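Local coordinates for protein carbonic anhydrase (Coccomyxa sp. PA, PDB 3UCJ) that probably catalyses the reversible hydration of carbon dioxide to hydrogencarbonate at a zinc ion, one per subunit, and is bound here to the inhibitor acetazolamide, at residues A[42-47]-A[99-104]; A[52-57]-A[67-72]; A[38-43]-A[93-98]. All coordinates share one frame; numbering follows the deposited sequence.

All three contacts belong to one mixed sheet, in which strand 42-47 lies between strands 65-70 and 97-103. Interactions 1 and 3 are successive lengths of the same parallel pairing, their centres about 14 Å apart. Its finishing end, interaction 1, carries zinc ligands, while its starting end, interaction 3, reaches through Q38 to the inhibitor at the second subunit's site. Interaction 2 joins helix 54-57 to strand 65-70 on the other side of strand 42-47, its centre about 6 Å from that of interaction 1. Along the chain, 38-47 comes first, then 52-57, 67-72 and 93-104. Interactions 1 and 2 touch the same acetazolamide.

Interaction 1: residues A[42-47]-A[99-104]; sequences YLYIGC and LVCGHY. With ZN (zinc ion), chain C; AZM (5-acetamido-1,3,4-thiadiazole-2-sulfonamide), chain D.
Y44 brings CE1 of its ring to 3.3 Å from CB of C101, in the tight middle of this buried contact. With CG anti to the backbone N (chi1 164°), the ring leans forward along its own strand, OH near C101 SG and CD1 resting on CB of L99. The backbones are drawn just as close: L99 N donates a hydrogen bond to L43 O, I45 N to L99 O, and C101 N to I45 O at 2.8 Å, nearly straight. I45 and V100 point to the other face. These are neighbouring parallel strands, and, as in other beta-class carbonic anhydrases, their carboxyl ends carry zinc ligands: C47 SG at 2.4 Å and H103 NE2 at 2.1 Å from the zinc ion, with C106 and the sulfonamide N1 of acetazolamide completing the site. The side chains stay close there, C47 CB lying 3.4 Å from CD2 at the edge of the H103 ring, but the backbones part: C47 N stands 4.0 Å from C101 O, and a water bridges the two and donates to Y44 OH. At the opposite end Y42 is partly exposed: its CD1 touches L99 CD1 at 3.9 Å, and L12 of the second subunit packs against the tyrosine.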
loop_
_atom_site.group_PDB
_atom_site.type_symbol
_atom_site.label_atom_id
_atom_site.label_comp_id
_atom_site.label_asym_id
_atom_site.label_seq_id
_atom_site.Cartn_x
_atom_site.Cartn_y
_atom_site.Cartn_z
ATOM N N TYR A 42 6.169 1.200 25.675
ATOM C CA TYR A 42 6.142 -0.015 24.825
ATOM C C TYR A 42 5.327 0.311 23.520
ATOM O O TYR A 42 4.338 1.040 23.590
ATOM C CB TYR A 42 5.373 -1.108 25.518
ATOM C CG TYR A 42 6.132 -1.714 26.693
ATOM C CD1 TYR A 42 7.061 -2.747 26.486
ATOM C CD2 TYR A 42 5.928 -1.207 27.992
ATOM C CE1 TYR A 42 7.788 -3.299 27.535
ATOM C CE2 TYR A 42 6.634 -1.759 29.083
ATOM C CZ TYR A 42 7.572 -2.785 28.834
ATOM O OH TYR A 42 8.257 -3.291 29.870
ATOM N N LEU A 43 5.837 -0.175 22.401
ATOM C CA LEU A 43 4.940 -0.449 21.198
ATOM C C LEU A 43 4.732 -1.960 21.173
ATOM O O LEU A 43 5.700 -2.679 21.291
ATOM C CB LEU A 43 5.707 -0.034 19.988
ATOM C CG LEU A 43 5.090 -0.551 18.598
ATOM C CD1 LEU A 43 3.748 0.054 18.420
ATOM C CD2 LEU A 43 5.992 -0.111 17.480
ATOM N N TYR A 44 3.502 -2.436 20.893
ATOM C CA TYR A 44 3.280 -3.852 20.733
ATOM C C TYR A 44 2.726 -3.949 19.274
ATOM O O TYR A 44 1.873 -3.160 18.886
ATOM C CB TYR A 44 2.242 -4.296 21.698
ATOM C CG TYR A 44 1.571 -5.646 21.473
ATOM C CD1 TYR A 44 1.978 -6.779 22.170
ATOM C CD2 TYR A 44 0.459 -5.773 20.584
ATOM C CE1 TYR A 44 1.313 -8.010 22.012
ATOM C CE2 TYR A 44 -0.180 -6.954 20.439
ATOM C CZ TYR A 44 0.237 -8.081 21.135
ATOM O OH TYR A 44 -0.434 -9.260 20.913
ATOM N N ILE A 45 3.267 -4.918 18.557
ATOM C CA ILE A 45 2.784 -5.289 17.176
ATOM C C ILE A 45 2.362 -6.754 17.343
ATOM O O ILE A 45 3.244 -7.625 17.697
ATOM C CB ILE A 45 3.907 -5.243 16.230
ATOM C CG1 ILE A 45 4.472 -3.791 16.102
ATOM C CG2 ILE A 45 3.416 -5.743 14.779
ATOM C CD1 ILE A 45 5.815 -3.690 15.403
ATOM N N GLY A 46 1.073 -7.005 17.146
ATOM C CA GLY A 46 0.541 -8.345 17.372
ATOM C C GLY A 46 -0.564 -8.630 16.397
ATOM O O GLY A 46 -0.851 -7.810 15.520
ATOM N N CYS A 47 -1.196 -9.782 16.584
ATOM C CA CYS A 47 -2.260 -10.227 15.658
ATOM C C CYS A 47 -3.628 -9.631 16.009
ATOM O O CYS A 47 -3.904 -9.440 17.221
ATOM C CB CYS A 47 -2.334 -11.805 15.680
ATOM S SG CYS A 47 -3.393 -12.264 14.327
ATOM N N LEU A 99 7.514 -4.907 21.338
ATOM C CA LEU A 99 7.171 -6.285 21.555
ATOM C C LEU A 99 6.558 -6.774 20.223
ATOM O O LEU A 99 5.580 -6.180 19.769
ATOM C CB LEU A 99 6.098 -6.325 22.607
ATOM C CG LEU A 99 6.380 -5.688 24.008
ATOM C CD1 LEU A 99 5.129 -5.689 24.875
ATOM C CD2 LEU A 99 7.581 -6.486 24.597
ATOM N N VAL A 100 7.149 -7.807 19.607
ATOM C CA VAL A 100 6.585 -8.381 18.392
ATOM C C VAL A 100 6.030 -9.671 18.853
ATOM O O VAL A 100 6.797 -10.596 19.166
ATOM C CB VAL A 100 7.722 -8.589 17.359
ATOM C CG1 VAL A 100 7.191 -9.306 15.991
ATOM C CG2 VAL A 100 8.391 -7.256 17.054
ATOM N N CYS A 101 4.732 -9.752 18.820
ATOM C CA CYS A 101 4.061 -10.875 19.437
ATOM C C CYS A 101 3.325 -11.717 18.432
ATOM O O CYS A 101 2.362 -11.225 17.844
ATOM C CB CYS A 101 3.070 -10.341 20.483
ATOM S SG CYS A 101 2.393 -11.718 21.494
ATOM N N GLY A 102 3.723 -12.980 18.236
ATOM C CA GLY A 102 2.803 -13.870 17.499
ATOM C C GLY A 102 1.953 -14.674 18.483
ATOM O O GLY A 102 2.088 -14.512 19.709
ATOM N N HIS A 103 1.119 -15.570 17.975
ATOM C CA HIS A 103 0.347 -16.421 18.906
ATOM C C HIS A 103 0.084 -17.821 18.294
ATOM O O HIS A 103 -0.167 -17.979 17.078
ATOM C CB HIS A 103 -0.982 -15.771 19.288
ATOM C CG HIS A 103 -1.958 -15.698 18.160
ATOM N ND1 HIS A 103 -3.009 -16.583 17.986
ATOM C CD2 HIS A 103 -2.037 -14.821 17.123
ATOM C CE1 HIS A 103 -3.711 -16.225 16.914
ATOM N NE2 HIS A 103 -3.143 -15.160 16.380
ATOM N N TYR A 104 0.070 -18.880 19.148
ATOM C CA TYR A 104 -0.302 -20.225 18.641
ATOM C C TYR A 104 -1.735 -20.231 18.234
ATOM O O TYR A 104 -2.527 -19.393 18.680
ATOM C CB TYR A 104 -0.010 -21.291 19.751
ATOM C CG TYR A 104 1.483 -21.353 19.990
ATOM C CD1 TYR A 104 2.032 -20.950 21.204
ATOM C CD2 TYR A 104 2.363 -21.752 18.957
ATOM C CE1 TYR A 104 3.377 -21.045 21.442
ATOM C CE2 TYR A 104 3.727 -21.827 19.175
ATOM C CZ TYR A 104 4.225 -21.442 20.425
ATOM O OH TYR A 104 5.536 -21.499 20.654
HETATM ZN ZN ZN C . -3.471 -14.624 14.389
HETATM C C1 AZM D . -6.774 -15.541 11.537
HETATM C C2 AZM D . -7.243 -16.454 9.350
HETATM C C3 AZM D . -6.925 -16.203 6.999
HETATM C C4 AZM D . -7.449 -16.529 5.612
HETATM N N1 AZM D . -5.213 -15.250 13.812
HETATM N N2 AZM D . -7.606 -17.286 10.383
HETATM N N3 AZM D . -7.334 -16.733 11.741
HETATM N N4 AZM D . -7.337 -16.956 8.021
HETATM O O1 AZM D . -7.375 -14.013 13.568
HETATM O O2 AZM D . -5.461 -13.570 12.172
HETATM O O3 AZM D . -6.137 -15.245 7.221
HETATM S S1 AZM D . -6.313 -14.562 12.907
HETATM S S2 AZM D . -6.605 -14.962 9.863
HETATM O O HOH W 1 -0.183 -11.572 18.711
#

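Interaction 2: residues A[52-57]-A[67-72]; sequences VSPAQL and VQRNVG. With AZM (5-acetamido-1,3,4-thiadiazole-2-sulfonamide), chain D.
R69 presents the flat of its guanidinium to V52, whose carbonyl O sits over the centre of the group, 3.0 Å from CZ. The oxygen lies above the plane, so none of the N-H groups points at it and no hydrogen bond forms. A bend at chi3 (69°) turns the group this way, and NE is held by a hydrogen bond to C47 O, with NH2 making a weak one to A48 O. P54 meets the arginine tip to tip, its CD 3.9 Å from NH1. The same proline ring crosses V67 obliquely, CG against CG2 at 3.8 Å. Thus the start of helix 54-57 is seated on strand 65-70 within the beta-alpha-beta unit that begins at strand 42-47. Farther along 67-72, V71 CG1 lies 3.8 Å from S2 of acetazolamide. A leucine in place of R69 would probably leave C47 O without the N-H of NE and V52 O without the charged face it lies on. Since V52 O lies over the face of a cation, the attraction there is likely to be electrostatic rather than directional, the positive charge lying beyond the oxygen and probably polarising the carbonyl toward it.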
loop_
_atom_site.group_PDB
_atom_site.type_symbol
_atom_site.label_atom_id
_atom_site.label_comp_id
_atom_site.label_asym_id
_atom_site.label_seq_id
_atom_site.Cartn_x
_atom_site.Cartn_y
_atom_site.Cartn_z
ATOM N N VAL A 52 -6.470 -12.169 21.668
ATOM C CA VAL A 52 -5.126 -11.715 22.033
ATOM C C VAL A 52 -5.091 -10.180 22.280
ATOM O O VAL A 52 -4.734 -9.391 21.355
ATOM C CB VAL A 52 -4.069 -12.059 20.936
ATOM C CG1 VAL A 52 -2.627 -11.871 21.466
ATOM C CG2 VAL A 52 -4.311 -13.524 20.368
ATOM N N SER A 53 -5.377 -9.779 23.531
ATOM C CA SER A 53 -5.451 -8.336 23.857
ATOM C C SER A 53 -4.230 -7.876 24.693
ATOM O O SER A 53 -4.103 -8.284 25.863
ATOM C CB SER A 53 -6.739 -8.083 24.612
ATOM O OG SER A 53 -6.705 -6.770 25.124
ATOM N N PRO A 54 -3.344 -7.044 24.117
ATOM C CA PRO A 54 -2.062 -6.844 24.761
ATOM C C PRO A 54 -2.212 -6.157 26.146
ATOM O O PRO A 54 -1.523 -6.564 27.125
ATOM C CB PRO A 54 -1.303 -5.931 23.782
ATOM C CG PRO A 54 -2.265 -5.510 22.784
ATOM C CD PRO A 54 -3.332 -6.554 22.724
ATOM N N ALA A 55 -3.103 -5.164 26.258
ATOM C CA ALA A 55 -3.172 -4.486 27.579
ATOM C C ALA A 55 -3.749 -5.398 28.676
ATOM O O ALA A 55 -3.205 -5.448 29.782
ATOM C CB ALA A 55 -3.892 -3.109 27.514
ATOM N N GLN A 56 -4.812 -6.118 28.372
ATOM C CA GLN A 56 -5.318 -7.187 29.259
ATOM C C GLN A 56 -4.223 -8.188 29.605
ATOM O O GLN A 56 -3.875 -8.354 30.802
ATOM C CB GLN A 56 -6.513 -7.949 28.650
ATOM C CG GLN A 56 -7.649 -7.023 28.267
ATOM C CD GLN A 56 -8.996 -7.699 28.365
ATOM O OE1 GLN A 56 -9.200 -8.846 27.870
ATOM N NE2 GLN A 56 -9.936 -7.017 29.037
ATOM N N LEU A 57 -3.603 -8.816 28.598
ATOM C CA LEU A 57 -2.711 -9.936 28.942
ATOM C C LEU A 57 -1.459 -9.528 29.698
ATOM O O LEU A 57 -0.847 -10.358 30.411
ATOM C CB LEU A 57 -2.365 -10.803 27.728
ATOM C CG LEU A 57 -1.415 -10.214 26.698
ATOM C CD1 LEU A 57 -0.067 -10.708 27.003
ATOM C CD2 LEU A 57 -1.886 -10.672 25.278
ATOM N N VAL A 67 -0.334 0.330 20.327
ATOM C CA VAL A 67 -0.642 -0.921 19.668
ATOM C C VAL A 67 -0.925 -0.876 18.159
ATOM O O VAL A 67 -1.714 -0.117 17.720
ATOM C CB VAL A 67 -1.823 -1.586 20.354
ATOM C CG1 VAL A 67 -2.253 -2.782 19.604
ATOM C CG2 VAL A 67 -1.478 -1.937 21.779
ATOM N N GLN A 68 -0.227 -1.714 17.415
ATOM C CA GLN A 68 -0.576 -2.082 16.061
ATOM C C GLN A 68 -1.048 -3.535 16.051
ATOM O O GLN A 68 -0.378 -4.373 16.558
ATOM C CB GLN A 68 0.611 -1.910 15.132
ATOM C CG GLN A 68 0.655 -2.815 13.937
ATOM C CD GLN A 68 -0.178 -2.357 12.760
ATOM O OE1 GLN A 68 -0.254 -3.028 11.781
ATOM N NE2 GLN A 68 -0.755 -1.214 12.862
ATOM N N ARG A 69 -2.199 -3.810 15.458
ATOM C CA ARG A 69 -2.616 -5.220 15.400
ATOM C C ARG A 69 -3.157 -5.419 13.985
ATOM O O ARG A 69 -3.897 -4.594 13.495
ATOM C CB ARG A 69 -3.757 -5.484 16.412
ATOM C CG ARG A 69 -3.148 -5.734 17.837
ATOM C CD ARG A 69 -4.327 -5.853 18.804
ATOM N NE ARG A 69 -5.132 -7.093 18.603
ATOM C CZ ARG A 69 -6.102 -7.477 19.414
ATOM N NH1 ARG A 69 -6.473 -6.738 20.490
ATOM N NH2 ARG A 69 -6.754 -8.558 19.121
ATOM N N ASN A 70 -2.625 -6.450 13.336
ATOM C CA ASN A 70 -3.096 -6.765 11.954
ATOM C C ASN A 70 -3.131 -8.283 11.809
ATOM O O ASN A 70 -2.657 -9.014 12.693
ATOM C CB ASN A 70 -2.126 -6.097 10.915
ATOM C CG ASN A 70 -0.697 -6.677 10.975
ATOM O OD1 ASN A 70 -0.449 -7.883 10.782
ATOM N ND2 ASN A 70 0.280 -5.794 11.179
ATOM N N VAL A 71 -3.705 -8.757 10.713
ATOM C CA VAL A 71 -3.760 -10.231 10.519
ATOM C C VAL A 71 -2.399 -10.867 10.349
ATOM O O VAL A 71 -1.632 -10.598 9.386
ATOM C CB VAL A 71 -4.714 -10.531 9.261
ATOM C CG1 VAL A 71 -4.454 -12.001 8.768
ATOM C CG2 VAL A 71 -6.173 -10.152 9.574
ATOM N N GLY A 72 -2.030 -11.743 11.299
ATOM C CA GLY A 72 -0.698 -12.317 11.259
ATOM C C GLY A 72 0.462 -11.513 11.849
ATOM O O GLY A 72 1.564 -11.946 11.733
HETATM C C1 AZM D . -6.774 -15.541 11.537
HETATM C C2 AZM D . -7.243 -16.454 9.350
HETATM C C3 AZM D . -6.925 -16.203 6.999
HETATM C C4 AZM D . -7.449 -16.529 5.612
HETATM N N1 AZM D . -5.213 -15.250 13.812
HETATM N N2 AZM D . -7.606 -17.286 10.383
HETATM N N3 AZM D . -7.334 -16.733 11.741
HETATM N N4 AZM D . -7.337 -16.956 8.021
HETATM O O1 AZM D . -7.375 -14.013 13.568
HETATM O O2 AZM D . -5.461 -13.570 12.172
HETATM O O3 AZM D . -6.137 -15.245 7.221
HETATM S S1 AZM D . -6.313 -14.562 12.907
HETATM S S2 AZM D . -6.605 -14.962 9.863
#

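Interaction 3: residues A[38-43]-A[93-98]; sequences QAPEYL and LKIKHI
The side chain of H97 lies against the Y42 ring. CB of H97 starts the contact, 3.6 Å from CD1 of the tyrosine; CG follows, near CE1; CD2 then sits over the face of the tyrosine ring, 3.5 Å from CE1. The two ring planes are inclined at 42°. On the other side of CG from CD2, ND1 is hydrogen-bonded to S182 OG, which would fix the turn of the imidazole, and CB of K96 covers one of its faces. In the backbone, E41 O accepts two bonds, from K96 N at 3.0 Å and, longer, from H97 N at 3.2 Å, before L43 N takes up the regular pairing with H97 O. Here strands 42-47 and 97-103 begin side by side in parallel, the second entered from helix 80-92, whose side chains cover L43 and I98 on the face away from Y42. On that face I95 CD1 packs on L43 CB at 3.6 Å. E41 and K96 run alongside each other, and NZ meets OE1 on its anti side, out of the carboxylate plane, in a salt bridge of 3.0 Å. At the far end L93 CD1 lies 3.6 Å from P40 CG and also touches Q38, whose amide reaches S50 of the second subunit and an acetazolamide bound there.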
loop_
_atom_site.group_PDB
_atom_site.type_symbol
_atom_site.label_atom_id
_atom_site.label_comp_id
_atom_site.label_asym_id
_atom_site.label_seq_id
_atom_site.Cartn_x
_atom_site.Cartn_y
_atom_site.Cartn_z
ATOM N N GLN A 38 0.233 11.253 26.357
ATOM C CA GLN A 38 0.568 9.816 26.653
ATOM C C GLN A 38 2.071 9.723 26.655
ATOM O O GLN A 38 2.772 10.411 25.892
ATOM C CB GLN A 38 -0.000 8.798 25.570
ATOM C CG GLN A 38 0.632 9.112 24.161
ATOM C CD GLN A 38 -0.039 8.191 23.005
ATOM O OE1 GLN A 38 -0.240 6.964 23.223
ATOM N NE2 GLN A 38 -0.286 8.766 21.860
ATOM N N ALA A 39 2.555 8.782 27.437
ATOM C CA ALA A 39 3.987 8.510 27.459
ATOM C C ALA A 39 4.255 7.015 27.712
ATOM O O ALA A 39 4.859 6.577 28.740
ATOM C CB ALA A 39 4.717 9.461 28.558
ATOM N N PRO A 40 3.826 6.141 26.737
ATOM C CA PRO A 40 4.006 4.705 26.850
ATOM C C PRO A 40 5.461 4.391 26.677
ATOM O O PRO A 40 6.149 5.053 25.883
ATOM C CB PRO A 40 3.172 4.173 25.595
ATOM C CG PRO A 40 3.342 5.266 24.605
ATOM C CD PRO A 40 3.009 6.477 25.549
ATOM N N GLU A 41 5.922 3.342 27.365
ATOM C CA GLU A 41 7.250 2.873 27.118
ATOM C C GLU A 41 7.323 1.749 26.068
ATOM O O GLU A 41 8.412 1.403 25.670
ATOM C CB GLU A 41 7.888 2.357 28.416
ATOM C CG GLU A 41 8.183 3.581 29.328
ATOM C CD GLU A 41 8.938 3.176 30.564
ATOM O OE1 GLU A 41 9.903 3.934 30.898
ATOM O OE2 GLU A 41 8.561 2.111 31.146
ATOM N N TYR A 42 6.169 1.200 25.675
ATOM C CA TYR A 42 6.142 -0.015 24.825
ATOM C C TYR A 42 5.327 0.311 23.520
ATOM O O TYR A 42 4.338 1.040 23.590
ATOM C CB TYR A 42 5.373 -1.108 25.518
ATOM C CG TYR A 42 6.132 -1.714 26.693
ATOM C CD1 TYR A 42 7.061 -2.747 26.486
ATOM C CD2 TYR A 42 5.928 -1.207 27.992
ATOM C CE1 TYR A 42 7.788 -3.299 27.535
ATOM C CE2 TYR A 42 6.634 -1.759 29.083
ATOM C CZ TYR A 42 7.572 -2.785 28.834
ATOM O OH TYR A 42 8.257 -3.291 29.870
ATOM N N LEU A 43 5.837 -0.175 22.401
ATOM C CA LEU A 43 4.940 -0.449 21.198
ATOM C C LEU A 43 4.732 -1.960 21.173
ATOM O O LEU A 43 5.700 -2.679 21.291
ATOM C CB LEU A 43 5.707 -0.034 19.988
ATOM C CG LEU A 43 5.090 -0.551 18.598
ATOM C CD1 LEU A 43 3.748 0.054 18.420
ATOM C CD2 LEU A 43 5.992 -0.111 17.480
ATOM N N LEU A 93 7.245 9.600 20.408
ATOM C CA LEU A 93 7.035 9.216 21.794
ATOM C C LEU A 93 8.315 8.738 22.540
ATOM O O LEU A 93 8.262 8.623 23.779
ATOM C CB LEU A 93 5.968 8.154 21.890
ATOM C CG LEU A 93 4.576 8.617 21.419
ATOM C CD1 LEU A 93 3.570 7.503 21.734
ATOM C CD2 LEU A 93 4.095 9.946 22.177
ATOM N N LYS A 94 9.328 8.323 21.765
ATOM C CA LYS A 94 10.582 7.724 22.237
ATOM C C LYS A 94 10.291 6.566 23.150
ATOM O O LYS A 94 10.778 6.479 24.311
ATOM C CB LYS A 94 11.514 8.805 22.888
ATOM C CG LYS A 94 11.702 10.004 22.003
ATOM C CD LYS A 94 12.195 11.233 22.868
ATOM C CE LYS A 94 12.172 12.579 22.103
ATOM N NZ LYS A 94 13.396 12.663 21.239
ATOM N N ILE A 95 9.524 5.592 22.640
ATOM C CA ILE A 95 9.254 4.428 23.426
ATOM C C ILE A 95 10.627 3.747 23.558
ATOM O O ILE A 95 11.556 4.016 22.742
ATOM C CB ILE A 95 8.308 3.388 22.627
ATOM C CG1 ILE A 95 8.942 3.226 21.241
ATOM C CG2 ILE A 95 6.865 3.831 22.725
ATOM C CD1 ILE A 95 8.724 1.767 20.716
ATOM N N LYS A 96 10.726 2.828 24.514
ATOM C CA LYS A 96 11.959 2.083 24.783
ATOM C C LYS A 96 11.996 0.646 24.299
ATOM O O LYS A 96 13.098 0.130 24.058
ATOM C CB LYS A 96 12.169 2.052 26.329
ATOM C CG LYS A 96 12.384 3.507 26.893
ATOM C CD LYS A 96 12.768 3.429 28.408
ATOM C CE LYS A 96 12.936 4.831 28.937
ATOM N NZ LYS A 96 12.732 4.706 30.405
ATOM N N HIS A 97 10.829 0.014 24.180
ATOM C CA HIS A 97 10.761 -1.428 23.913
ATOM C C HIS A 97 9.658 -1.709 22.828
ATOM O O HIS A 97 8.524 -1.237 22.972
ATOM C CB HIS A 97 10.342 -2.192 25.163
ATOM C CG HIS A 97 11.062 -1.765 26.414
ATOM N ND1 HIS A 97 12.446 -1.838 26.534
ATOM C CD2 HIS A 97 10.598 -1.224 27.583
ATOM C CE1 HIS A 97 12.797 -1.390 27.742
ATOM N NE2 HIS A 97 11.701 -1.030 28.405
ATOM N N ILE A 98 9.968 -2.610 21.911
ATOM C CA ILE A 98 8.937 -2.979 20.869
ATOM C C ILE A 98 8.735 -4.504 21.068
ATOM O O ILE A 98 9.703 -5.254 21.021
ATOM C CB ILE A 98 9.498 -2.725 19.509
ATOM C CG1 ILE A 98 9.718 -1.229 19.233
ATOM C CG2 ILE A 98 8.452 -3.304 18.485
ATOM C CD1 ILE A 98 10.603 -0.941 18.050
HETATM O O HOH W 2 6.457 7.755 25.730
#